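Long-range contacts in oligopeptide ABC transporter, periplasmic oligopeptide-binding protein, putative (Thermotoga maritima MSB8, PDB 5IPW), which probably binds oligopeptides in the periplasm and hands them to an ABC transporter for uptake across the membrane: residues V359-A364 and D418-K423; A99-V104 and I112-K117. All coordinates share one frame; numbering follows the deposited sequence.

The two contacts illustrate a hairpin pairing and a helix-helix packing within one chain. Interaction 2 comes first in sequence and joins neighbouring strands 94-105 and 110-115 of a five-stranded antiparallel sheet, a beta hairpin closed by a short connection. Interaction 1 follows much later and packs the start of helix 359-367 against the C-terminal end of helix 410-420. Their centres lie about 56 Å apart on opposite sides of the chain's centre, and their nearest atoms are about 36 Å apart. They share no helix or sheet and belong to separate parts of the chain, both inside the family 5 solute-binding range, so neither contact bears directly on the other.

Interaction 1 (V359-A364 and D418-K423); sequences VRFRQA and DEMGLK
The thioether of M420 lies against the backbone and CB of F361, and this is the close-packed part of the contact. SD stands 3.6 Å from F361 N and only slightly farther from F361 CB, while the terminal methyl CE comes equally near that CB and continues toward the ring atom CD1. The bend at the last torsion of M420 (chi3 50°) turns CE toward the phenylalanine after an extended run from CA to SD. With its CG anti to the backbone N, F361 carries its ring toward CE of M420 and toward CD1 of L422, which lies 4.3 Å from F361 CD1. F361 and L422 are buried; L417 of helix 410-420 also packs on the phenylalanine, and L439 touches the leucine.

In the fold, the start of helix 359-367 here packs on the C-terminal end of helix 410-420, both in the family 5 solute-binding region. G421 follows that end with a positive phi of 104°, a conformation that glycine adopts readily, and the chain then brings L422 back to the apolar side. G421 N makes a weak bond to D418 O as the helix closes.

Toward solvent the contact changes character. R360 runs alongside M420 in the opposite direction, its guanidinium NH2 passing 3.7 Å from M420 CG, with the aliphatic part of the methionine against the charged group. Beyond this, a water links the two helices: it accepts from R360 NH2 at 2.6 Å and donates to E419 O from about as far, lying in the guanidinium plane at its edge. The E419 carboxylate turns off from the contact, its OE2 6.5 Å from R360 NE, so any attraction between these opposite charges is probably modest. D358 offers R360 NE a long, weak ion pair.

Interaction 2 (A99-V104 and I112-K117); sequences AKSWEV and IFHLRK
H114 donates through NE2 to OE1 of E103, 3.0 Å away and nearly straight at 169°, joining side chains on one face of the hairpin. The acceptor lies in the imidazole plane, and carboxylate and ring are nearly coplanar. Backbone bonds hold the strands in antiparallel register: H114 N reaches S101 O at 2.8 Å, I112 N reaches E103 O about as closely, and K100 N takes H114 O, whereas E103 N to I112 O is weak. S101 OG lies 3.7 Å from H114 CB, and CG2 of I112 sits over one face of the imidazole. An alanine in place of H114 would probably leave the E103 carboxylate without this partner and free to turn.

On the opposite face, W102 and F113 form a non-hydrogen-bonded pair. W102 CB rests 3.4 Å from F113 CD1, while the two rings meet obliquely. A99 CB lies 4.0 Å from the same F113 CD1. Farther along, R116 lays its guanidinium against K100, whose CA and CB lie over one face; E46 accepts from R116 NE through its backbone O and pairs with K100 NZ through its carboxylate. The direction of the H114 bond puts a proton on NE2, which a charged E103 would probably favour, and its straight, in-plane course fixes the rotation of the ring.

Interaction 1 (V359-A364 and D418-K423)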
ATOM      1  N   VAL A 359      23.979 -21.214  -5.571  1.00 67.46           N
ATOM      2  CA  VAL A 359      23.149 -20.399  -6.466  1.00 67.31           C
ATOM      3  C   VAL A 359      22.623 -21.212  -7.647  1.00 66.15           C
ATOM      4  O   VAL A 359      21.448 -21.118  -8.020  1.00 63.85           O
ATOM      5  CB  VAL A 359      23.946 -19.208  -7.044  1.00 68.77           C
ATOM      6  CG1 VAL A 359      23.041 -18.335  -7.904  1.00 66.39           C
ATOM      7  CG2 VAL A 359      24.586 -18.376  -5.934  1.00 70.03           C
ATOM      8  N   ARG A 360      23.516 -22.001  -8.231  1.00 65.84           N
ATOM      9  CA  ARG A 360      23.204 -22.815  -9.399  1.00 65.39           C
ATOM     10  C   ARG A 360      22.051 -23.780  -9.159  1.00 61.88           C
ATOM     11  O   ARG A 360      21.284 -24.065 -10.076  1.00 56.37           O
ATOM     12  CB  ARG A 360      24.457 -23.572  -9.840  1.00 70.99           C
ATOM     13  CG  ARG A 360      25.519 -22.661 -10.452  1.00 77.30           C
ATOM     14  CD  ARG A 360      26.914 -22.957  -9.929  1.00 79.91           C
ATOM     15  NE  ARG A 360      27.266 -24.367 -10.084  1.00 83.78           N
ATOM     16  CZ  ARG A 360      28.366 -24.932  -9.596  1.00 83.93           C
ATOM     17  NH1 ARG A 360      29.254 -24.218  -8.906  1.00 82.52           N
ATOM     18  NH2 ARG A 360      28.577 -26.224  -9.802  1.00 84.80           N
ATOM     19  N   PHE A 361      21.934 -24.281  -7.930  1.00 62.86           N
ATOM     20  CA  PHE A 361      20.820 -25.151  -7.573  1.00 61.95           C
ATOM     21  C   PHE A 361      19.503 -24.386  -7.675  1.00 62.74           C
ATOM     22  O   PHE A 361      18.500 -24.920  -8.167  1.00 64.87           O
ATOM     23  CB  PHE A 361      20.985 -25.753  -6.165  1.00 62.03           C
ATOM     24  CG  PHE A 361      19.895 -26.736  -5.805  1.00 61.70           C
ATOM     25  CD1 PHE A 361      19.762 -27.934  -6.502  1.00 60.97           C
ATOM     26  CD2 PHE A 361      18.975 -26.450  -4.803  1.00 62.57           C
ATOM     27  CE1 PHE A 361      18.746 -28.834  -6.199  1.00 59.41           C
ATOM     28  CE2 PHE A 361      17.958 -27.350  -4.495  1.00 62.12           C
ATOM     29  CZ  PHE A 361      17.842 -28.543  -5.196  1.00 59.14           C
ATOM     30  N   ARG A 362      19.512 -23.135  -7.223  1.00 62.10           N
ATOM     31  CA  ARG A 362      18.307 -22.296  -7.255  1.00 64.47           C
ATOM     32  C   ARG A 362      17.980 -21.890  -8.695  1.00 64.23           C
ATOM     33  O   ARG A 362      16.850 -22.088  -9.155  1.00 60.48           O
ATOM     34  CB  ARG A 362      18.471 -21.077  -6.343  1.00 62.68           C
ATOM     35  CG  ARG A 362      18.819 -21.462  -4.909  1.00 62.67           C
ATOM     36  CD  ARG A 362      18.692 -20.307  -3.939  1.00 60.83           C
ATOM     37  NE  ARG A 362      19.689 -19.255  -4.152  1.00 60.01           N
ATOM     38  CZ  ARG A 362      20.803 -19.086  -3.437  1.00 63.32           C
ATOM     39  NH1 ARG A 362      21.138 -19.913  -2.445  1.00 62.97           N
ATOM     40  NH2 ARG A 362      21.611 -18.071  -3.728  1.00 67.42           N
ATOM     41  N   GLN A 363      18.982 -21.367  -9.409  1.00 64.95           N
ATOM     42  CA  GLN A 363      18.855 -21.084 -10.847  1.00 64.98           C
ATOM     43  C   GLN A 363      18.198 -22.267 -11.558  1.00 66.08           C
ATOM     44  O   GLN A 363      17.212 -22.106 -12.298  1.00 63.37           O
ATOM     45  CB  GLN A 363      20.226 -20.795 -11.468  1.00 63.13           C
ATOM     46  CG  GLN A 363      20.831 -19.466 -11.030  1.00 65.49           C
ATOM     47  CD  GLN A 363      22.286 -19.284 -11.447  1.00 68.07           C
ATOM     48  OE1 GLN A 363      22.916 -20.194 -11.987  1.00 71.88           O
ATOM     49  NE2 GLN A 363      22.829 -18.096 -11.190  1.00 67.95           N
ATOM     50  N   ALA A 364      18.736 -23.459 -11.299  1.00 64.96           N
ATOM     51  CA  ALA A 364      18.199 -24.698 -11.857  1.00 64.48           C
ATOM     52  C   ALA A 364      16.743 -24.926 -11.459  1.00 62.26           C
ATOM     53  O   ALA A 364      15.909 -25.274 -12.301  1.00 57.53           O
ATOM     54  CB  ALA A 364      19.054 -25.881 -11.423  1.00 64.02           C
ATOM     55  N   ASP A 418      23.987 -31.094 -13.314  1.00 83.63           N
ATOM     56  CA  ASP A 418      25.154 -31.872 -13.740  1.00 80.98           C
ATOM     57  C   ASP A 418      26.444 -31.109 -13.446  1.00 81.37           C
ATOM     58  O   ASP A 418      27.428 -31.703 -13.014  1.00 84.40           O
ATOM     59  CB  ASP A 418      25.079 -32.229 -15.230  1.00 78.06           C
ATOM     60  CG  ASP A 418      23.837 -33.040 -15.584  1.00 78.59           C
ATOM     61  OD1 ASP A 418      23.252 -33.683 -14.684  1.00 81.97           O
ATOM     62  OD2 ASP A 418      23.441 -33.031 -16.769  1.00 75.46           O
ATOM     63  N   GLU A 419      26.432 -29.795 -13.660  1.00 82.19           N
ATOM     64  CA  GLU A 419      27.589 -28.959 -13.323  1.00 87.23           C
ATOM     65  C   GLU A 419      27.968 -29.049 -11.841  1.00 87.11           C
ATOM     66  O   GLU A 419      29.147 -28.965 -11.501  1.00 80.99           O
ATOM     67  CB  GLU A 419      27.357 -27.485 -13.701  1.00 92.18           C
ATOM     68  CG  GLU A 419      27.881 -27.081 -15.078  1.00 97.17           C
ATOM     69  CD  GLU A 419      26.819 -27.078 -16.169  1.00101.86           C
ATOM     70  OE1 GLU A 419      27.145 -27.426 -17.325  1.00107.00           O
ATOM     71  OE2 GLU A 419      25.664 -26.710 -15.887  1.00101.22           O
ATOM     72  N   MET A 420      26.971 -29.203 -10.968  1.00 89.80           N
ATOM     73  CA  MET A 420      27.205 -29.273  -9.517  1.00 88.91           C
ATOM     74  C   MET A 420      27.827 -30.598  -9.070  1.00 85.67           C
ATOM     75  O   MET A 420      28.558 -30.642  -8.081  1.00 78.73           O
ATOM     76  CB  MET A 420      25.900 -29.031  -8.752  1.00 89.28           C
ATOM     77  CG  MET A 420      25.310 -27.637  -8.935  1.00 90.35           C
ATOM     78  SD  MET A 420      23.664 -27.439  -8.209  1.00 90.62           S
ATOM     79  CE  MET A 420      23.915 -28.096  -6.560  1.00 90.87           C
ATOM     80  N   GLY A 421      27.543 -31.666  -9.809  1.00 85.22           N
ATOM     81  CA  GLY A 421      28.015 -32.994  -9.453  1.00 84.10           C
ATOM     82  C   GLY A 421      26.916 -33.850  -8.868  1.00 82.37           C
ATOM     83  O   GLY A 421      27.181 -34.922  -8.339  1.00 86.28           O
ATOM     84  N   LEU A 422      25.677 -33.384  -8.964  1.00 81.16           N
ATOM     85  CA  LEU A 422      24.541 -34.175  -8.523  1.00 81.40           C
ATOM     86  C   LEU A 422      24.254 -35.236  -9.574  1.00 79.71           C
ATOM     87  O   LEU A 422      23.535 -35.000 -10.539  1.00 82.77           O
ATOM     88  CB  LEU A 422      23.321 -33.281  -8.275  1.00 82.27           C
ATOM     89  CG  LEU A 422      23.546 -32.121  -7.290  1.00 82.53           C
ATOM     90  CD1 LEU A 422      22.272 -31.307  -7.139  1.00 82.32           C
ATOM     91  CD2 LEU A 422      24.048 -32.601  -5.934  1.00 80.83           C
ATOM     92  N   LYS A 423      24.840 -36.408  -9.372  1.00 79.99           N
ATOM     93  CA  LYS A 423      24.775 -37.497 -10.340  1.00 81.85           C
ATOM     94  C   LYS A 423      23.408 -38.166 -10.310  1.00 81.13           C
ATOM     95  O   LYS A 423      22.836 -38.362  -9.241  1.00 83.74           O
ATOM     96  CB  LYS A 423      25.852 -38.535 -10.019  1.00 87.54           C
ATOM     97  CG  LYS A 423      27.276 -37.982  -9.987  1.00 92.48           C
ATOM     98  CD  LYS A 423      28.180 -38.760  -9.038  1.00 95.98           C
ATOM     99  CE  LYS A 423      28.512 -40.145  -9.577  1.00 97.65           C
ATOM    100  NZ  LYS A 423      29.427 -40.887  -8.668  1.00 98.42           N
TER
HETATM  101  O   HOH W   1      30.514 -28.010  -9.533  1.00 62.24           O

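Interaction 2 (A99-V104 and I112-K117)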
ATOM      1  N   ALA A  99      -0.025  20.638   1.458  1.00 44.04           N
ATOM      2  CA  ALA A  99       1.206  21.403   1.406  1.00 43.87           C
ATOM      3  C   ALA A  99       1.539  21.713  -0.046  1.00 44.24           C
ATOM      4  O   ALA A  99       1.546  20.822  -0.889  1.00 42.75           O
ATOM      5  CB  ALA A  99       2.339  20.619   2.044  1.00 45.38           C
ATOM      6  N   LYS A 100       1.807  22.984  -0.339  1.00 46.67           N
ATOM      7  CA  LYS A 100       2.268  23.379  -1.670  1.00 47.15           C
ATOM      8  C   LYS A 100       3.742  23.019  -1.897  1.00 47.56           C
ATOM      9  O   LYS A 100       4.158  22.738  -3.024  1.00 48.27           O
ATOM     10  CB  LYS A 100       2.013  24.862  -1.921  1.00 47.63           C
ATOM     11  CG  LYS A 100       2.798  25.821  -1.047  1.00 50.49           C
ATOM     12  CD  LYS A 100       2.199  27.219  -1.127  1.00 53.18           C
ATOM     13  CE  LYS A 100       3.138  28.271  -0.561  1.00 57.14           C
ATOM     14  NZ  LYS A 100       3.096  29.526  -1.366  1.00 60.76           N
ATOM     15  N   SER A 101       4.528  23.015  -0.829  1.00 48.89           N
ATOM     16  CA  SER A 101       5.942  22.640  -0.921  1.00 50.82           C
ATOM     17  C   SER A 101       6.471  22.283   0.443  1.00 51.41           C
ATOM     18  O   SER A 101       5.923  22.694   1.470  1.00 50.68           O
ATOM     19  CB  SER A 101       6.788  23.773  -1.512  1.00 51.19           C
ATOM     20  OG  SER A 101       6.656  24.963  -0.752  1.00 52.93           O
ATOM     21  N   TRP A 102       7.535  21.493   0.441  1.00 52.99           N
ATOM     22  CA  TRP A 102       8.148  21.044   1.673  1.00 54.03           C
ATOM     23  C   TRP A 102       9.655  21.076   1.535  1.00 56.60           C
ATOM     24  O   TRP A 102      10.195  21.364   0.468  1.00 55.37           O
ATOM     25  CB  TRP A 102       7.641  19.652   2.066  1.00 53.67           C
ATOM     26  CG  TRP A 102       7.685  18.645   0.960  1.00 53.63           C
ATOM     27  CD1 TRP A 102       8.619  17.674   0.771  1.00 52.14           C
ATOM     28  CD2 TRP A 102       6.738  18.505  -0.103  1.00 54.11           C
ATOM     29  NE1 TRP A 102       8.319  16.940  -0.346  1.00 52.83           N
ATOM     30  CE2 TRP A 102       7.169  17.430  -0.904  1.00 54.09           C
ATOM     31  CE3 TRP A 102       5.570  19.188  -0.457  1.00 53.70           C
ATOM     32  CZ2 TRP A 102       6.473  17.021  -2.039  1.00 54.38           C
ATOM     33  CZ3 TRP A 102       4.883  18.787  -1.588  1.00 54.05           C
ATOM     34  CH2 TRP A 102       5.335  17.713  -2.366  1.00 55.12           C
ATOM     35  N   GLU A 103      10.324  20.781   2.638  1.00 61.89           N
ATOM     36  CA  GLU A 103      11.728  21.077   2.780  1.00 63.36           C
ATOM     37  C   GLU A 103      12.309  20.072   3.753  1.00 64.06           C
ATOM     38  O   GLU A 103      11.780  19.898   4.849  1.00 63.02           O
ATOM     39  CB  GLU A 103      11.855  22.492   3.327  1.00 65.53           C
ATOM     40  CG  GLU A 103      12.942  23.322   2.687  1.00 69.60           C
ATOM     41  CD  GLU A 103      12.916  24.758   3.170  1.00 73.72           C
ATOM     42  OE1 GLU A 103      11.824  25.259   3.522  1.00 70.77           O
ATOM     43  OE2 GLU A 103      13.996  25.386   3.200  1.00 80.43           O
ATOM     44  N   VAL A 104      13.372  19.390   3.338  1.00 67.62           N
ATOM     45  CA  VAL A 104      14.058  18.424   4.191  1.00 71.74           C
ATOM     46  C   VAL A 104      15.404  19.012   4.601  1.00 73.60           C
ATOM     47  O   VAL A 104      16.253  19.265   3.741  1.00 71.51           O
ATOM     48  CB  VAL A 104      14.303  17.093   3.459  1.00 72.74           C
ATOM     49  CG1 VAL A 104      14.756  16.029   4.449  1.00 73.91           C
ATOM     50  CG2 VAL A 104      13.051  16.647   2.718  1.00 73.00           C
ATOM     51  N   ILE A 112      10.096  20.777   7.012  1.00 56.99           N
ATOM     52  CA  ILE A 112       9.182  21.914   6.998  1.00 58.55           C
ATOM     53  C   ILE A 112       8.154  21.689   5.899  1.00 57.37           C
ATOM     54  O   ILE A 112       8.515  21.375   4.768  1.00 59.05           O
ATOM     55  CB  ILE A 112       9.919  23.250   6.738  1.00 59.57           C
ATOM     56  CG1 ILE A 112      10.545  23.792   8.026  1.00 61.07           C
ATOM     57  CG2 ILE A 112       8.963  24.313   6.207  1.00 59.50           C
ATOM     58  CD1 ILE A 112      11.677  22.965   8.585  1.00 61.92           C
ATOM     59  N   PHE A 113       6.879  21.854   6.238  1.00 56.37           N
ATOM     60  CA  PHE A 113       5.801  21.824   5.251  1.00 52.65           C
ATOM     61  C   PHE A 113       5.162  23.200   5.159  1.00 51.73           C
ATOM     62  O   PHE A 113       4.795  23.792   6.176  1.00 48.09           O
ATOM     63  CB  PHE A 113       4.742  20.786   5.620  1.00 50.76           C
ATOM     64  CG  PHE A 113       5.202  19.371   5.463  1.00 49.96           C
ATOM     65  CD1 PHE A 113       5.133  18.741   4.235  1.00 50.33           C
ATOM     66  CD2 PHE A 113       5.705  18.667   6.547  1.00 51.22           C
ATOM     67  CE1 PHE A 113       5.565  17.433   4.082  1.00 50.06           C
ATOM     68  CE2 PHE A 113       6.132  17.360   6.405  1.00 50.94           C
ATOM     69  CZ  PHE A 113       6.064  16.740   5.169  1.00 50.00           C
ATOM     70  N   HIS A 114       5.031  23.691   3.927  1.00 52.53           N
ATOM     71  CA  HIS A 114       4.461  25.002   3.664  1.00 52.74           C
ATOM     72  C   HIS A 114       3.015  24.860   3.228  1.00 51.79           C
ATOM     73  O   HIS A 114       2.724  24.290   2.178  1.00 53.01           O
ATOM     74  CB  HIS A 114       5.266  25.720   2.588  1.00 55.04           C
ATOM     75  CG  HIS A 114       6.694  25.946   2.967  1.00 57.92           C
ATOM     76  ND1 HIS A 114       7.114  27.072   3.642  1.00 57.99           N
ATOM     77  CD2 HIS A 114       7.796  25.180   2.787  1.00 58.63           C
ATOM     78  CE1 HIS A 114       8.416  26.995   3.849  1.00 58.78           C
ATOM     79  NE2 HIS A 114       8.854  25.856   3.342  1.00 59.15           N
ATOM     80  N   LEU A 115       2.118  25.394   4.044  1.00 49.40           N
ATOM     81  CA  LEU A 115       0.691  25.237   3.838  1.00 48.46           C
ATOM     82  C   LEU A 115       0.148  26.340   2.950  1.00 48.67           C
ATOM     83  O   LEU A 115       0.864  27.280   2.598  1.00 50.25           O
ATOM     84  CB  LEU A 115      -0.031  25.245   5.185  1.00 48.52           C
ATOM     85  CG  LEU A 115       0.491  24.252   6.226  1.00 48.42           C
ATOM     86  CD1 LEU A 115      -0.408  24.274   7.451  1.00 49.91           C
ATOM     87  CD2 LEU A 115       0.584  22.846   5.657  1.00 48.52           C
ATOM     88  N   ARG A 116      -1.133  26.221   2.612  1.00 46.54           N
ATOM     89  CA  ARG A 116      -1.768  27.097   1.651  1.00 44.96           C
ATOM     90  C   ARG A 116      -2.656  28.028   2.456  1.00 46.97           C
ATOM     91  O   ARG A 116      -3.577  27.588   3.148  1.00 48.04           O
ATOM     92  CB  ARG A 116      -2.560  26.279   0.620  1.00 44.39           C
ATOM     93  CG  ARG A 116      -1.933  24.913   0.331  1.00 45.26           C
ATOM     94  CD  ARG A 116      -2.756  24.027  -0.593  1.00 44.04           C
ATOM     95  NE  ARG A 116      -2.460  24.396  -1.959  1.00 44.67           N
ATOM     96  CZ  ARG A 116      -1.705  23.714  -2.811  1.00 44.75           C
ATOM     97  NH1 ARG A 116      -1.159  22.543  -2.509  1.00 42.12           N
ATOM     98  NH2 ARG A 116      -1.511  24.226  -4.011  1.00 49.65           N
ATOM     99  N   LYS A 117      -2.333  29.315   2.399  1.00 47.72           N
ATOM    100  CA  LYS A 117      -3.050  30.326   3.146  1.00 49.87           C
ATOM    101  C   LYS A 117      -4.484  30.442   2.637  1.00 46.63           C
ATOM    102  O   LYS A 117      -4.732  30.430   1.435  1.00 47.41           O
ATOM    103  CB  LYS A 117      -2.326  31.673   3.033  1.00 56.00           C
ATOM    104  CG  LYS A 117      -3.030  32.847   3.710  1.00 61.96           C
ATOM    105  CD  LYS A 117      -2.205  34.128   3.598  1.00 66.92           C
ATOM    106  CE  LYS A 117      -3.043  35.381   3.838  1.00 69.60           C
ATOM    107  NZ  LYS A 117      -3.506  35.521   5.246  1.00 70.96           N
TER